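Local coordinates for protein activator of 2-hydroxyisocaproyl-CoA dehydratase (Clostridium difficile, PDB 4EHU) that transfers one electron to (R)-2-hydroxyisocaproyl-CoA dehydratase with hydrolysis of ATP, as a homodimer holding a single [4Fe-4S] cluster, in leucine fermentation, at residues 10-15 with 239-244; 28-33 with 40-45. One frame throughout, in Å; residues are numbered along the deposited sequence. Where two conformers were deposited one is given.

Contact 1: residues 10-15 with 239-244; sequences STASKG and IPQLTG. With ANP (phosphoaminophosphonic acid-adenylate ester), chain D.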
loop_
_atom_site.group_PDB
_atom_site.type_symbol
_atom_site.label_atom_id
_atom_site.label_comp_id
_atom_site.label_asym_id
_atom_site.label_seq_id
_atom_site.Cartn_x
_atom_site.Cartn_y
_atom_site.Cartn_z
ATOM N N SER A 10 -3.146 15.729 -5.760
ATOM C CA SER A 10 -3.922 14.502 -5.875
ATOM C C SER A 10 -5.241 14.609 -5.123
ATOM O O SER A 10 -6.218 13.944 -5.458
ATOM C CB SER A 10 -3.114 13.341 -5.306
ATOM O OG SER A 10 -2.953 13.433 -3.898
ATOM N N THR A 11 -5.263 15.466 -4.111
ATOM C CA THR A 11 -6.234 15.340 -3.033
ATOM C C THR A 11 -6.967 16.637 -2.756
ATOM O O THR A 11 -8.162 16.630 -2.469
ATOM C CB THR A 11 -5.535 14.888 -1.744
ATOM O OG1 THR A 11 -4.898 13.625 -1.972
ATOM C CG2 THR A 11 -6.531 14.773 -0.583
ATOM N N ALA A 12 -6.255 17.755 -2.846
ATOM C CA ALA A 12 -6.875 19.042 -2.609
ATOM C C ALA A 12 -6.366 20.093 -3.575
ATOM O O ALA A 12 -5.236 20.006 -4.055
ATOM C CB ALA A 12 -6.617 19.499 -1.180
ATOM N N SER A 13 -7.213 21.081 -3.837
ATOM C CA SER A 13 -6.842 22.216 -4.671
ATOM C C SER A 13 -6.602 23.420 -3.790
ATOM O O SER A 13 -7.426 23.757 -2.928
ATOM C CB SER A 13 -7.939 22.534 -5.688
ATOM O OG SER A 13 -8.092 21.461 -6.589
ATOM N N LYS A 14 -5.472 24.077 -4.012
ATOM C CA LYS A 14 -5.085 25.218 -3.196
ATOM C C LYS A 14 -4.834 26.429 -4.071
ATOM O O LYS A 14 -4.271 26.306 -5.160
ATOM C CB LYS A 14 -3.814 24.904 -2.405
ATOM C CG LYS A 14 -4.016 23.956 -1.221
ATOM C CD LYS A 14 -4.182 22.473 -1.654
ATOM C CE LYS A 14 -2.873 21.886 -2.197
ATOM N NZ LYS A 14 -2.924 20.400 -2.406
ATOM N N GLY A 15 -5.254 27.603 -3.600
ATOM C CA GLY A 15 -5.055 28.841 -4.341
ATOM C C GLY A 15 -4.615 29.984 -3.443
ATOM O O GLY A 15 -5.013 30.061 -2.283
ATOM N N ILE A 239 0.573 28.335 7.317
ATOM C CA ILE A 239 -0.268 27.851 6.211
ATOM C C ILE A 239 0.394 26.704 5.439
ATOM O O ILE A 239 0.623 26.798 4.239
ATOM C CB ILE A 239 -0.572 28.992 5.208
ATOM C CG1 ILE A 239 0.722 29.724 4.818
ATOM C CG2 ILE A 239 -1.551 29.991 5.823
ATOM C CD1 ILE A 239 0.578 30.649 3.573
ATOM N N PRO A 240 0.700 25.598 6.128
ATOM C CA PRO A 240 1.540 24.561 5.506
ATOM C C PRO A 240 0.967 23.943 4.240
ATOM O O PRO A 240 1.723 23.572 3.351
ATOM C CB PRO A 240 1.627 23.475 6.596
ATOM C CG PRO A 240 0.390 23.717 7.439
ATOM C CD PRO A 240 0.219 25.204 7.468
ATOM N N GLN A 241 -0.349 23.830 4.145
ATOM C CA GLN A 241 -0.969 23.201 2.975
ATOM C C GLN A 241 -0.924 24.110 1.737
ATOM O O GLN A 241 -1.154 23.661 0.621
ATOM C CB GLN A 241 -2.422 22.833 3.289
ATOM C CG GLN A 241 -3.060 21.928 2.245
ATOM C CD GLN A 241 -4.399 21.404 2.701
ATOM O OE1 GLN A 241 -4.992 21.917 3.663
ATOM N NE2 GLN A 241 -4.885 20.365 2.026
ATOM N N LEU A 242 -0.596 25.379 1.953
ATOM C CA LEU A 242 -0.667 26.393 0.905
ATOM C C LEU A 242 0.683 26.846 0.351
ATOM O O LEU A 242 0.719 27.775 -0.474
ATOM C CB LEU A 242 -1.400 27.619 1.458
ATOM C CG LEU A 242 -2.919 27.468 1.582
ATOM C CD1 LEU A 242 -3.472 28.455 2.599
ATOM C CD2 LEU A 242 -3.603 27.636 0.220
ATOM N N THR A 243 1.784 26.233 0.782
ATOM C CA THR A 243 3.093 26.746 0.371
ATOM C C THR A 243 3.352 26.563 -1.120
ATOM O O THR A 243 4.095 27.352 -1.729
ATOM C CB THR A 243 4.244 26.101 1.155
ATOM O OG1 THR A 243 4.083 24.685 1.167
ATOM C CG2 THR A 243 4.241 26.604 2.621
ATOM N N GLY A 244 2.735 25.539 -1.698
ATOM C CA GLY A 244 2.891 25.287 -3.129
ATOM C C GLY A 244 2.186 26.387 -3.913
ATOM O O GLY A 244 2.709 26.916 -4.903
HETATM P PG ANP D . 0.063 15.332 -3.466
HETATM O O1G ANP D . -0.221 15.226 -4.960
HETATM O O2G ANP D . 0.999 16.482 -3.193
HETATM O O3G ANP D . 0.521 14.058 -2.873
HETATM P PB ANP D . -2.076 17.128 -2.291
HETATM O O1B ANP D . -3.480 17.328 -2.799
HETATM O O2B ANP D . -1.095 18.276 -2.533
HETATM N N3B ANP D . -1.516 15.588 -2.845
HETATM P PA ANP D . -2.233 18.102 0.442
HETATM O O1A ANP D . -3.287 19.074 0.043
HETATM O O2A ANP D . -0.809 18.544 0.696
HETATM O O3A ANP D . -2.154 16.930 -0.675
HETATM O "O5'" ANP D . -2.676 17.224 1.713
HETATM C "C5'" ANP D . -3.841 16.395 1.648
HETATM C "C4'" ANP D . -4.104 15.811 3.033
HETATM O "O4'" ANP D . -3.782 16.586 4.178
HETATM C "C3'" ANP D . -5.104 14.712 3.340
HETATM O "O3'" ANP D . -4.702 13.468 2.749
HETATM C "C2'" ANP D . -5.138 14.718 4.873
HETATM O "O2'" ANP D . -4.495 13.564 5.443
HETATM C "C1'" ANP D . -4.394 15.976 5.320
HETATM N N9 ANP D . -5.274 17.011 5.893
HETATM C C8 ANP D . -6.118 17.822 5.221
HETATM N N7 ANP D . -6.724 18.691 6.068
HETATM C C5 ANP D . -6.241 18.423 7.306
HETATM C C6 ANP D . -6.440 18.964 8.653
HETATM N N6 ANP D . -7.322 19.976 8.837
HETATM N N1 ANP D . -5.730 18.414 9.671
HETATM C C2 ANP D . -4.856 17.414 9.489
HETATM N N3 ANP D . -4.632 16.864 8.285
HETATM C C4 ANP D . -5.278 17.328 7.186
#

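Contact 2: residues 28-33 with 40-45; sequences ETISSG and SRVLEK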
loop_
_atom_site.group_PDB
_atom_site.type_symbol
_atom_site.label_atom_id
_atom_site.label_comp_id
_atom_site.label_asym_id
_atom_site.label_seq_id
_atom_site.Cartn_x
_atom_site.Cartn_y
_atom_site.Cartn_z
ATOM N N GLU A 28 -7.263 29.719 -0.296
ATOM C CA GLU A 28 -8.410 28.842 -0.232
ATOM C C GLU A 28 -7.964 27.429 -0.510
ATOM O O GLU A 28 -7.147 27.186 -1.400
ATOM C CB GLU A 28 -9.473 29.277 -1.244
ATOM C CG GLU A 28 -10.756 28.461 -1.196
ATOM C CD GLU A 28 -11.486 28.592 0.128
ATOM O OE1 GLU A 28 -11.315 29.628 0.806
ATOM O OE2 GLU A 28 -12.228 27.656 0.494
ATOM N N THR A 29 -8.496 26.495 0.266
ATOM C CA THR A 29 -8.251 25.089 0.026
ATOM C C THR A 29 -9.597 24.412 -0.142
ATOM O O THR A 29 -10.512 24.638 0.649
ATOM C CB THR A 29 -7.491 24.456 1.207
ATOM O OG1 THR A 29 -6.250 25.150 1.396
ATOM C CG2 THR A 29 -7.212 22.974 0.965
ATOM N N ILE A 30 -9.724 23.608 -1.188
ATOM C CA ILE A 30 -10.891 22.755 -1.362
ATOM C C ILE A 30 -10.401 21.318 -1.427
ATOM O O ILE A 30 -9.475 21.018 -2.176
ATOM C CB ILE A 30 -11.654 23.098 -2.655
ATOM C CG1 ILE A 30 -12.045 24.578 -2.669
ATOM C CG2 ILE A 30 -12.877 22.213 -2.794
ATOM C CD1 ILE A 30 -13.166 24.923 -1.723
ATOM N N SER A 31 -11.012 20.428 -0.651
ATOM C CA SER A 31 -10.526 19.055 -0.521
ATOM C C SER A 31 -10.982 18.168 -1.669
ATOM O O SER A 31 -11.342 17.007 -1.461
ATOM C CB SER A 31 -10.982 18.445 0.803
ATOM O OG SER A 31 -10.497 19.193 1.900
ATOM N N SER A 32 -10.979 18.735 -2.871
ATOM C CA SER A 32 -11.128 17.983 -4.108
ATOM C C SER A 32 -9.960 18.363 -5.016
ATOM O O SER A 32 -9.736 19.544 -5.282
ATOM C CB SER A 32 -12.450 18.325 -4.807
ATOM O OG SER A 32 -13.554 18.092 -3.956
ATOM N N GLY A 33 -9.222 17.370 -5.494
ATOM C CA GLY A 33 -7.995 17.628 -6.222
ATOM C C GLY A 33 -8.124 17.421 -7.717
ATOM O O GLY A 33 -9.133 17.756 -8.329
ATOM N N SER A 40 -11.966 24.892 -9.971
ATOM C CA SER A 40 -12.935 25.938 -10.272
ATOM C C SER A 40 -13.528 26.490 -8.976
ATOM O O SER A 40 -13.759 27.691 -8.858
ATOM C CB SER A 40 -14.035 25.428 -11.214
ATOM O OG SER A 40 -14.774 24.369 -10.637
ATOM N N ARG A 41 -13.748 25.617 -7.998
ATOM C CA ARG A 41 -14.299 26.029 -6.717
ATOM C C ARG A 41 -13.317 26.908 -5.946
ATOM O O ARG A 41 -13.715 27.853 -5.267
ATOM C CB ARG A 41 -14.674 24.798 -5.898
ATOM C CG ARG A 41 -15.701 23.908 -6.583
ATOM C CD ARG A 41 -15.904 22.613 -5.822
ATOM N NE ARG A 41 -16.243 22.863 -4.426
ATOM C CZ ARG A 41 -16.346 21.919 -3.496
ATOM N NH1 ARG A 41 -16.658 22.248 -2.250
ATOM N NH2 ARG A 41 -16.138 20.647 -3.813
ATOM N N VAL A 42 -12.030 26.594 -6.052
ATOM C CA VAL A 42 -10.995 27.404 -5.425
ATOM C C VAL A 42 -11.056 28.818 -5.997
ATOM O O VAL A 42 -11.050 29.805 -5.265
ATOM C CB VAL A 42 -9.598 26.790 -5.669
ATOM C CG1 VAL A 42 -8.501 27.768 -5.317
ATOM C CG2 VAL A 42 -9.439 25.504 -4.873
ATOM N N LEU A 43 -11.136 28.904 -7.314
ATOM C CA LEU A 43 -11.182 30.185 -8.001
ATOM C C LEU A 43 -12.387 31.011 -7.578
ATOM O O LEU A 43 -12.261 32.204 -7.306
ATOM C CB LEU A 43 -11.219 29.960 -9.508
ATOM C CG LEU A 43 -9.900 29.495 -10.121
ATOM C CD1 LEU A 43 -10.103 29.101 -11.577
ATOM C CD2 LEU A 43 -8.868 30.599 -9.994
ATOM N N GLU A 44 -13.556 30.382 -7.532
ATOM C CA GLU A 44 -14.772 31.065 -7.109
ATOM C C GLU A 44 -14.577 31.722 -5.752
ATOM O O GLU A 44 -15.014 32.846 -5.532
ATOM C CB GLU A 44 -15.941 30.088 -7.022
ATOM C CG GLU A 44 -16.388 29.533 -8.353
ATOM C CD GLU A 44 -17.383 28.401 -8.196
ATOM O OE1 GLU A 44 -17.988 28.285 -7.110
ATOM O OE2 GLU A 44 -17.552 27.623 -9.157
ATOM N N LYS A 45 -13.921 31.018 -4.836
ATOM C CA LYS A 45 -13.774 31.515 -3.476
ATOM C C LYS A 45 -12.734 32.624 -3.366
ATOM O O LYS A 45 -12.930 33.580 -2.624
ATOM C CB LYS A 45 -13.443 30.374 -2.520
ATOM C CG LYS A 45 -14.587 29.395 -2.360
ATOM C CD LYS A 45 -14.636 28.816 -0.961
ATOM C CE LYS A 45 -15.912 28.025 -0.739
ATOM N NZ LYS A 45 -17.125 28.860 -0.959
HETATM O O HOH W 1 -14.727 19.261 -1.661
#

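Contact 1: residues 10-15 with 239-244
Lys14 and Leu242 bring the two backbones closest, their CA atoms 6.1 Å apart where strand 13-19 passes the turn that leads into helix 243-261. This is the nucleotide cleft of an actin-fold ATPase: residues 10-12 supply the phosphate-binding turn between strands 2-8 and 13-19, Lys14 adds its amine from the second strand, and Gln241 of residues 239-244 reaches the α-phosphate from the far end of the chain. No hydrogen bond joins the segments directly; the ATP analogue ANP does so instead. A chi1 of -74° sets Lys14 CG beside the backbone N and 3.4 Å from Gln241 O; bends at chi2 and chi3 then turn the rest of the chain toward the phosphates. The ammonium NZ bridges two of them, at 2.8 Å from both ANP O2B and ANP O1A. NZ also bonds to Ala12 O, from well above the carbonyl plane; three acceptors therefore grip the buried amine. Gln241 meets the same α-phosphate oxygen from the other segment: its CG is anti to the backbone N (chi1 -168°), the chain runs on extended, and NE2 donates a nearly straight bond (170°) to ANP O1A. Arg218 holds the other end of this amide by bonding to Gln241 OE1. Ala12 CB packs against the amide at Gln241 NE2, while Leu242 CD2 packs on Lys14 CB and touches the carbonyl oxygen Gly15 O. Earlier in the turn, the amides of Thr11 and Ala12 both bond to ANP O1B, a double grip on the β-phosphate. At the γ end, Ser10 N bonds to ANP O1G, and the bridging nitrogen ANP N3B donates to Ser10 OG, 2.8 Å away.

Contact 2: residues 28-33 with 40-45
Ile30 and Val42 form the apolar centre where helix 38-50 lies against edge strand 23-30 of the sheet. The axes of strand 28-30 and helix 40-45 come within 8.0 Å and run roughly antiparallel, at 150°. Ile30 CG1 and Val42 CG2 meet at 3.5 Å as the side chains slide past each other in opposite directions. Val42 also touches Ser13 and Leu6, on strands 13-19 and 2-8, so one valine joins the helix to three strands.

Around this centre lie longer side chains with polar ends. Ile30 CG2, anti to the backbone N, rests over the centre of one face of the Arg41 guanidinium, 3.6 Å above its plane, and the two side chains cross at about a right angle. Glu28 crosses Lys45 obliquely, CG 3.6 Å from Lys45 CB and carboxylate atom OE2 3.0 Å from Lys45 CD. The charged ends of this pair do not meet: Glu28 OE2 and Lys45 NZ stay 5.2 Å apart, and Glu28 OE1 makes its salt bridge with Lys49, one turn farther along the helix.

Polar linkage between the segments is indirect. Ser32 OG and Arg41 NH2 approach to 3.6 Å without bonding, and a water joins them, lying 2.8 Å from Ser32 OG and accepting a weak bond from Arg41 NH2. Near this end Ser32 O receives the hydroxyl bond of Ser13, tying the strand exit to the start of strand 13-19, just after the phosphate-binding turn. A helix following the third strand and packed on its sheet is characteristic of the ribonuclease H-like half of the actin fold.

Contacts 1 and 2 lie on the two sides of one sheet and share the antiparallel pair of strands 13-19 and 23-30. The residues that meet across contact 1 are all buried, near the centre of the chain, where bound phosphates bring polar groups together; contact 2 is partly exposed, its apolar middle fringed by charged residues at the surface. Their centres are 10 Å apart, and Ser13 connects them: its backbone N lies 2.8 Å from Ile30 O, a probable hydrogen bond between the strands, while its O packs against Val42 CG2. Thr29 faces the other way from Ile30, toward Lys14 and Gln241, so consecutive residues of one strand serve the nucleotide side and the helix side.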